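Local coordinates for cytolethal distending toxin protein B (Haemophilus ducreyi, PDB 1SR4) that probably acts as the DNase I-like catalytic subunit of a tripartite bacterial genotoxin that damages host DNA, at residues 17-20 and 21-25; 147-150 and 151-154; 165-168 and 169-172. All coordinates share one frame; numbering follows the deposited sequence.

Interaction 1 (17-20 and 21-25); sequences AVNE and SKWNI
Glu20 and Asn24, one helical turn apart, meet through both backbone and side chain. The carboxylate oxygen Glu20 OE2 takes a bond from Asn24 ND2 at 3.0 Å; it is met on its anti side, well out of the carboxylate plane, while the bond lies nearly in the amide plane of Asn24. A second, weak bond runs from Asn24 ND2 to Glu20 O at 3.1 Å, and the same carbonyl takes Asn24 N at 3.2 Å, a regular i to i+4 bond of helix 20-31. Glu20 reaches the amide because its chain bends at chi2 (70°), which brings OE2 alongside the next turn. One residue earlier, Asn19 O gathers two weak bonds, from Lys22 N at 3.1 Å and Trp23 N at 3.4 Å, and sits near the plane of the Trp23 ring at its edge.

Asn19 stands at the N-cap position of the helix that follows strand 7-11 in this DNase I-like fold, but its side chain makes no capping bond. With CG anti to the backbone N (chi1 -170°), the amide instead runs alongside Trp23, ND2 lying in the indole plane 3.6 Å from NE1. These two N-H groups converge on one acceptor, Ala45 O, while Asn19 OD1 takes Ser47 N, tying the helix start to the loop after strand 39-43. Glu20 OE1 accepts from Ser50 N in the same loop, and Asn24 OD1 from Arg28 NH1.

Beside this, Val18 CG1 packs 3.4 Å from Ser21 OG and 3.8 Å from Lys22 CE, the valine and lysine side chains crossing near a right angle. The extended lysine carries NZ to the carbonyls of Leu12, Gln13 and Thr249. Asp50 of the protein C subunit takes bonds from Ser21 OG and Asn19 N.

Interaction 2 (147-150 and 151-154); sequences AVSL and IRNI
Arg152 folds back over Ser149, three residues earlier on the same helix. Its CB lies 3.5 Å from Val148 O, the carbonyl that receives its own backbone N-H. CG and CD continue in an extended line (chi2 180°), then a bend at chi3 (51°) turns NE and the guanidinium back along the helix. Ser149 O stands over one guanidinium face, 3.9 Å from its plane and offset toward the rim; NH2 is modelled beside Ser149 CB, too close to be taken literally. NH2 also forms a salt bridge with Asp115, whose backbone N is bonded to Ser149 OG; the same loop residue thus holds both partners. On the other arm NH1 approaches Asn153 OD1 in a weak bond, bent and so short that it is doubtful.

Four regular i to i+4 bonds, from Ile151 N to Ala147 O through Ile154 N to Leu150 O, make this the first two turns of helix 147-159, the helix of a beta-alpha-beta crossover between the adjacent parallel strands 132-138 and 171-175 in one of the two sheets of the DNase I-like sandwich. Asn153 ND2 reaches His113 O, beside the Asp115 loop. The sheet-facing side is apolar: Leu150 CG and Ile154 CD1 lie 4.4 Å apart, a loose touch, with Leu150 on Val137 and Ile154 on Phe135. Ile151 packs against Val174, Phe178 and Leu189.

Interaction 3 (165-168 and 169-172); sequences PERR and VYSW
One face of the Tyr170 ring rests on the backbone of 166-167: Glu166 O stands 3.2 Å above the ring plane near CE1, and Arg167 CA makes a CH-pi contact 3.8 Å from the centroid, 15° off the normal. The support is a short 3-10 turn around residues 165-167, which leads into strand 171-175 of the DNase I-like fold. Arg167 CG extends this cover at the ring's rim, 3.7 Å from Tyr170 CE2, before the extended arginine chain runs on to bring NH1 to Thr157 O at the end of helix 147-159. Tyr170 also packs on Phe158 of that helix and on Val133 of strand 132-138, so the ring lies between the turn and the body of the domain. Its torsion places CG beside its own N (chi1 -71°), tipping the ring back over the turn.

On the solvent side Val169 CG2 touches Glu166 O at 3.3 Å. The backbone closes the turn with Tyr170 N to Arg167 O at 3.1 Å, the N-H coming from well above the carbonyl plane rather than onto a lone pair. A water then bridges the same Arg167 O to Tyr170 O, donating to both, at 2.6 Å from Tyr170 O.

In the fold
All three contacts are local, but they sit differently in the DNase I-like sandwich. Interactions 2 and 3 adjoin: helix 147-159 and strand 171-175 follow each other in the chain and meet where Ile154 CG2 lies 3.8 Å from Trp172 CE3. Interaction 1 is on the opposite side of the chain's centre, about 31 Å from interaction 2 and 37 Å from interaction 3, centre to centre. It is buried and dominated by polar bonds, in part with the protein C subunit. Interaction 2 is partly buried, with one apolar flank against the sheet and one polar flank. Interaction 3 is mostly surface, a buried aromatic ring on an exposed turn.

Interaction 1 (17-20 and 21-25)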
# COMPACT_ATOMS: atom_id res chain seq x y z
N ALA B 17 0.29 1.60 -19.35
CA ALA B 17 1.58 0.97 -19.10
C ALA B 17 1.70 0.18 -17.78
O ALA B 17 2.35 -0.87 -17.75
CB ALA B 17 2.69 2.04 -19.18
N VAL B 18 1.10 0.70 -16.71
CA VAL B 18 1.17 0.05 -15.39
C VAL B 18 -0.15 0.28 -14.66
O VAL B 18 -0.55 1.43 -14.43
CB VAL B 18 2.32 0.65 -14.54
CG1 VAL B 18 2.64 -0.30 -13.37
CG2 VAL B 18 3.56 0.86 -15.41
N ASN B 19 -0.82 -0.80 -14.28
CA ASN B 19 -2.14 -0.68 -13.65
C ASN B 19 -2.46 -1.92 -12.83
O ASN B 19 -2.67 -1.85 -11.62
CB ASN B 19 -3.19 -0.50 -14.76
CG ASN B 19 -4.58 -0.12 -14.25
OD1 ASN B 19 -5.51 0.03 -15.04
ND2 ASN B 19 -4.73 0.06 -12.95
N GLU B 20 -2.49 -3.07 -13.51
CA GLU B 20 -2.78 -4.36 -12.89
C GLU B 20 -1.82 -4.69 -11.75
O GLU B 20 -2.24 -5.17 -10.70
CB GLU B 20 -2.70 -5.46 -13.96
CG GLU B 20 -3.09 -6.87 -13.49
CD GLU B 20 -4.58 -7.01 -13.21
OE1 GLU B 20 -5.38 -6.29 -13.84
OE2 GLU B 20 -4.97 -7.84 -12.37
N SER B 21 -0.53 -4.44 -11.93
CA SER B 21 0.41 -4.77 -10.87
C SER B 21 0.15 -3.95 -9.60
O SER B 21 0.31 -4.46 -8.48
CB SER B 21 1.86 -4.61 -11.35
OG SER B 21 2.13 -3.29 -11.79
N LYS B 22 -0.30 -2.71 -9.78
CA LYS B 22 -0.58 -1.84 -8.63
C LYS B 22 -1.74 -2.36 -7.77
O LYS B 22 -1.70 -2.28 -6.54
CB LYS B 22 -0.88 -0.41 -9.09
CG LYS B 22 0.21 0.20 -10.00
CD LYS B 22 0.10 1.73 -10.07
CE LYS B 22 1.10 2.33 -11.05
NZ LYS B 22 1.19 3.83 -10.84
N TRP B 23 -2.78 -2.89 -8.41
CA TRP B 23 -3.89 -3.45 -7.65
C TRP B 23 -3.40 -4.69 -6.90
O TRP B 23 -3.75 -4.91 -5.75
CB TRP B 23 -5.03 -3.90 -8.57
CG TRP B 23 -5.93 -2.82 -9.07
CD1 TRP B 23 -5.79 -2.10 -10.22
CD2 TRP B 23 -7.14 -2.37 -8.46
NE1 TRP B 23 -6.83 -1.23 -10.37
CE2 TRP B 23 -7.68 -1.37 -9.30
CE3 TRP B 23 -7.83 -2.71 -7.28
CZ2 TRP B 23 -8.88 -0.70 -9.01
CZ3 TRP B 23 -9.02 -2.05 -6.99
CH2 TRP B 23 -9.53 -1.06 -7.85
N ASN B 24 -2.58 -5.50 -7.56
CA ASN B 24 -2.11 -6.73 -6.94
C ASN B 24 -0.98 -6.61 -5.95
O ASN B 24 -0.77 -7.51 -5.14
CB ASN B 24 -1.80 -7.77 -8.00
CG ASN B 24 -3.07 -8.28 -8.66
OD1 ASN B 24 -3.94 -8.85 -8.00
ND2 ASN B 24 -3.20 -8.04 -9.96
N ILE B 25 -0.25 -5.50 -6.00
CA ILE B 25 0.81 -5.27 -5.04
C ILE B 25 0.24 -4.45 -3.87
O ILE B 25 0.03 -4.98 -2.77
CB ILE B 25 2.00 -4.51 -5.67
CG1 ILE B 25 2.67 -5.40 -6.72
CG2 ILE B 25 3.02 -4.07 -4.57
CD1 ILE B 25 3.74 -4.69 -7.54

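Interaction 2 (147-150 and 151-154)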
# COMPACT_ATOMS: atom_id res chain seq x y z
N ALA B 147 -13.58 21.73 -5.07
CA ALA B 147 -13.85 21.10 -3.78
C ALA B 147 -14.91 21.70 -2.86
O ALA B 147 -15.70 20.98 -2.25
CB ALA B 147 -12.53 20.96 -3.01
N VAL B 148 -14.95 23.02 -2.76
CA VAL B 148 -15.94 23.64 -1.88
C VAL B 148 -17.38 23.39 -2.32
O VAL B 148 -18.22 23.01 -1.49
CB VAL B 148 -15.68 25.16 -1.72
CG1 VAL B 148 -16.89 25.83 -1.06
CG2 VAL B 148 -14.44 25.37 -0.85
N SER B 149 -17.68 23.60 -3.61
CA SER B 149 -19.05 23.36 -4.08
C SER B 149 -19.38 21.87 -4.07
O SER B 149 -20.54 21.48 -3.90
CB SER B 149 -19.30 23.97 -5.48
OG SER B 149 -18.55 23.35 -6.49
N LEU B 150 -18.37 21.02 -4.22
CA LEU B 150 -18.60 19.57 -4.18
C LEU B 150 -19.05 19.20 -2.76
O LEU B 150 -20.04 18.51 -2.58
CB LEU B 150 -17.32 18.80 -4.55
CG LEU B 150 -17.46 17.28 -4.69
CD1 LEU B 150 -18.49 16.96 -5.76
CD2 LEU B 150 -16.11 16.66 -5.06
N ILE B 151 -18.32 19.68 -1.75
CA ILE B 151 -18.65 19.41 -0.35
C ILE B 151 -20.04 20.00 -0.02
O ILE B 151 -20.87 19.34 0.61
CB ILE B 151 -17.59 20.04 0.60
CG1 ILE B 151 -16.20 19.45 0.32
CG2 ILE B 151 -17.99 19.82 2.07
CD1 ILE B 151 -16.16 17.97 0.34
N ARG B 152 -20.29 21.24 -0.45
CA ARG B 152 -21.58 21.87 -0.21
C ARG B 152 -22.72 21.07 -0.83
O ARG B 152 -23.76 20.85 -0.19
CB ARG B 152 -21.60 23.31 -0.76
CG ARG B 152 -22.99 23.97 -0.70
CD ARG B 152 -22.98 25.40 -1.25
NE ARG B 152 -22.35 25.47 -2.56
CZ ARG B 152 -22.81 24.86 -3.65
NH1 ARG B 152 -23.92 24.14 -3.59
NH2 ARG B 152 -22.17 24.97 -4.81
N ASN B 153 -22.55 20.60 -2.06
CA ASN B 153 -23.62 19.84 -2.70
C ASN B 153 -23.86 18.51 -1.97
O ASN B 153 -24.99 18.04 -1.87
CB ASN B 153 -23.33 19.59 -4.18
CG ASN B 153 -23.52 20.84 -5.03
OD1 ASN B 153 -24.08 21.82 -4.57
ND2 ASN B 153 -23.05 20.80 -6.27
N ILE B 154 -22.79 17.90 -1.46
CA ILE B 154 -22.94 16.65 -0.72
C ILE B 154 -23.73 16.97 0.55
O ILE B 154 -24.66 16.25 0.91
CB ILE B 154 -21.56 16.04 -0.36
CG1 ILE B 154 -20.89 15.50 -1.63
CG2 ILE B 154 -21.73 14.93 0.69
CD1 ILE B 154 -19.46 15.03 -1.43

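Interaction 3 (165-168 and 169-172)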
# COMPACT_ATOMS: atom_id res chain seq x y z
N PRO B 165 -36.15 12.56 4.36
CA PRO B 165 -36.34 12.47 5.81
C PRO B 165 -35.34 11.52 6.45
O PRO B 165 -34.69 11.87 7.44
CB PRO B 165 -37.77 11.97 5.94
CG PRO B 165 -38.44 12.58 4.76
CD PRO B 165 -37.42 12.34 3.65
N GLU B 166 -35.20 10.34 5.86
CA GLU B 166 -34.29 9.33 6.36
C GLU B 166 -32.81 9.71 6.25
O GLU B 166 -31.97 9.18 6.96
CB GLU B 166 -34.55 7.99 5.66
CG GLU B 166 -34.86 8.08 4.16
CD GLU B 166 -36.28 8.55 3.84
OE1 GLU B 166 -37.24 8.02 4.44
OE2 GLU B 166 -36.45 9.45 2.97
N ARG B 167 -32.50 10.65 5.36
CA ARG B 167 -31.12 11.08 5.19
C ARG B 167 -30.62 12.00 6.29
O ARG B 167 -29.42 12.20 6.44
CB ARG B 167 -30.97 11.78 3.84
CG ARG B 167 -31.18 10.87 2.66
CD ARG B 167 -30.95 11.65 1.39
NE ARG B 167 -31.17 10.85 0.19
CZ ARG B 167 -31.13 11.35 -1.04
NH1 ARG B 167 -30.87 12.64 -1.22
NH2 ARG B 167 -31.36 10.56 -2.08
N ARG B 168 -31.54 12.57 7.07
CA ARG B 168 -31.16 13.48 8.15
C ARG B 168 -30.39 12.80 9.28
O ARG B 168 -29.79 13.47 10.12
CB ARG B 168 -32.41 14.19 8.71
CG ARG B 168 -33.19 14.95 7.63
CD ARG B 168 -34.26 15.92 8.18
NE ARG B 168 -35.14 15.32 9.18
CZ ARG B 168 -36.44 15.57 9.29
NH1 ARG B 168 -37.04 16.40 8.44
NH2 ARG B 168 -37.15 15.00 10.26
N VAL B 169 -30.39 11.48 9.33
CA VAL B 169 -29.65 10.79 10.37
C VAL B 169 -28.39 10.14 9.79
O VAL B 169 -27.67 9.42 10.49
CB VAL B 169 -30.50 9.70 11.05
CG1 VAL B 169 -31.72 10.34 11.73
CG2 VAL B 169 -30.93 8.66 10.03
N TYR B 170 -28.10 10.39 8.51
CA TYR B 170 -26.93 9.78 7.89
C TYR B 170 -25.63 10.50 8.20
O TYR B 170 -25.57 11.73 8.22
CB TYR B 170 -27.07 9.75 6.36
CG TYR B 170 -28.09 8.80 5.79
CD1 TYR B 170 -28.81 7.91 6.59
CD2 TYR B 170 -28.33 8.78 4.42
CE1 TYR B 170 -29.74 7.02 6.02
CE2 TYR B 170 -29.24 7.91 3.85
CZ TYR B 170 -29.94 7.04 4.65
OH TYR B 170 -30.81 6.16 4.05
N SER B 171 -24.59 9.71 8.46
CA SER B 171 -23.26 10.26 8.67
C SER B 171 -22.61 10.05 7.30
O SER B 171 -22.89 9.05 6.63
CB SER B 171 -22.51 9.47 9.73
OG SER B 171 -22.93 9.82 11.04
N TRP B 172 -21.77 10.98 6.86
CA TRP B 172 -21.09 10.83 5.58
C TRP B 172 -19.63 11.26 5.68
O TRP B 172 -19.28 12.13 6.48
CB TRP B 172 -21.80 11.61 4.46
CG TRP B 172 -22.14 13.05 4.74
CD1 TRP B 172 -23.32 13.53 5.23
CD2 TRP B 172 -21.32 14.20 4.48
NE1 TRP B 172 -23.29 14.91 5.27
CE2 TRP B 172 -22.07 15.34 4.82
CE3 TRP B 172 -20.01 14.38 3.99
CZ2 TRP B 172 -21.58 16.64 4.69
CZ3 TRP B 172 -19.52 15.68 3.85
CH2 TRP B 172 -20.30 16.79 4.20
O HOH W 1 -27.16 13.71 7.69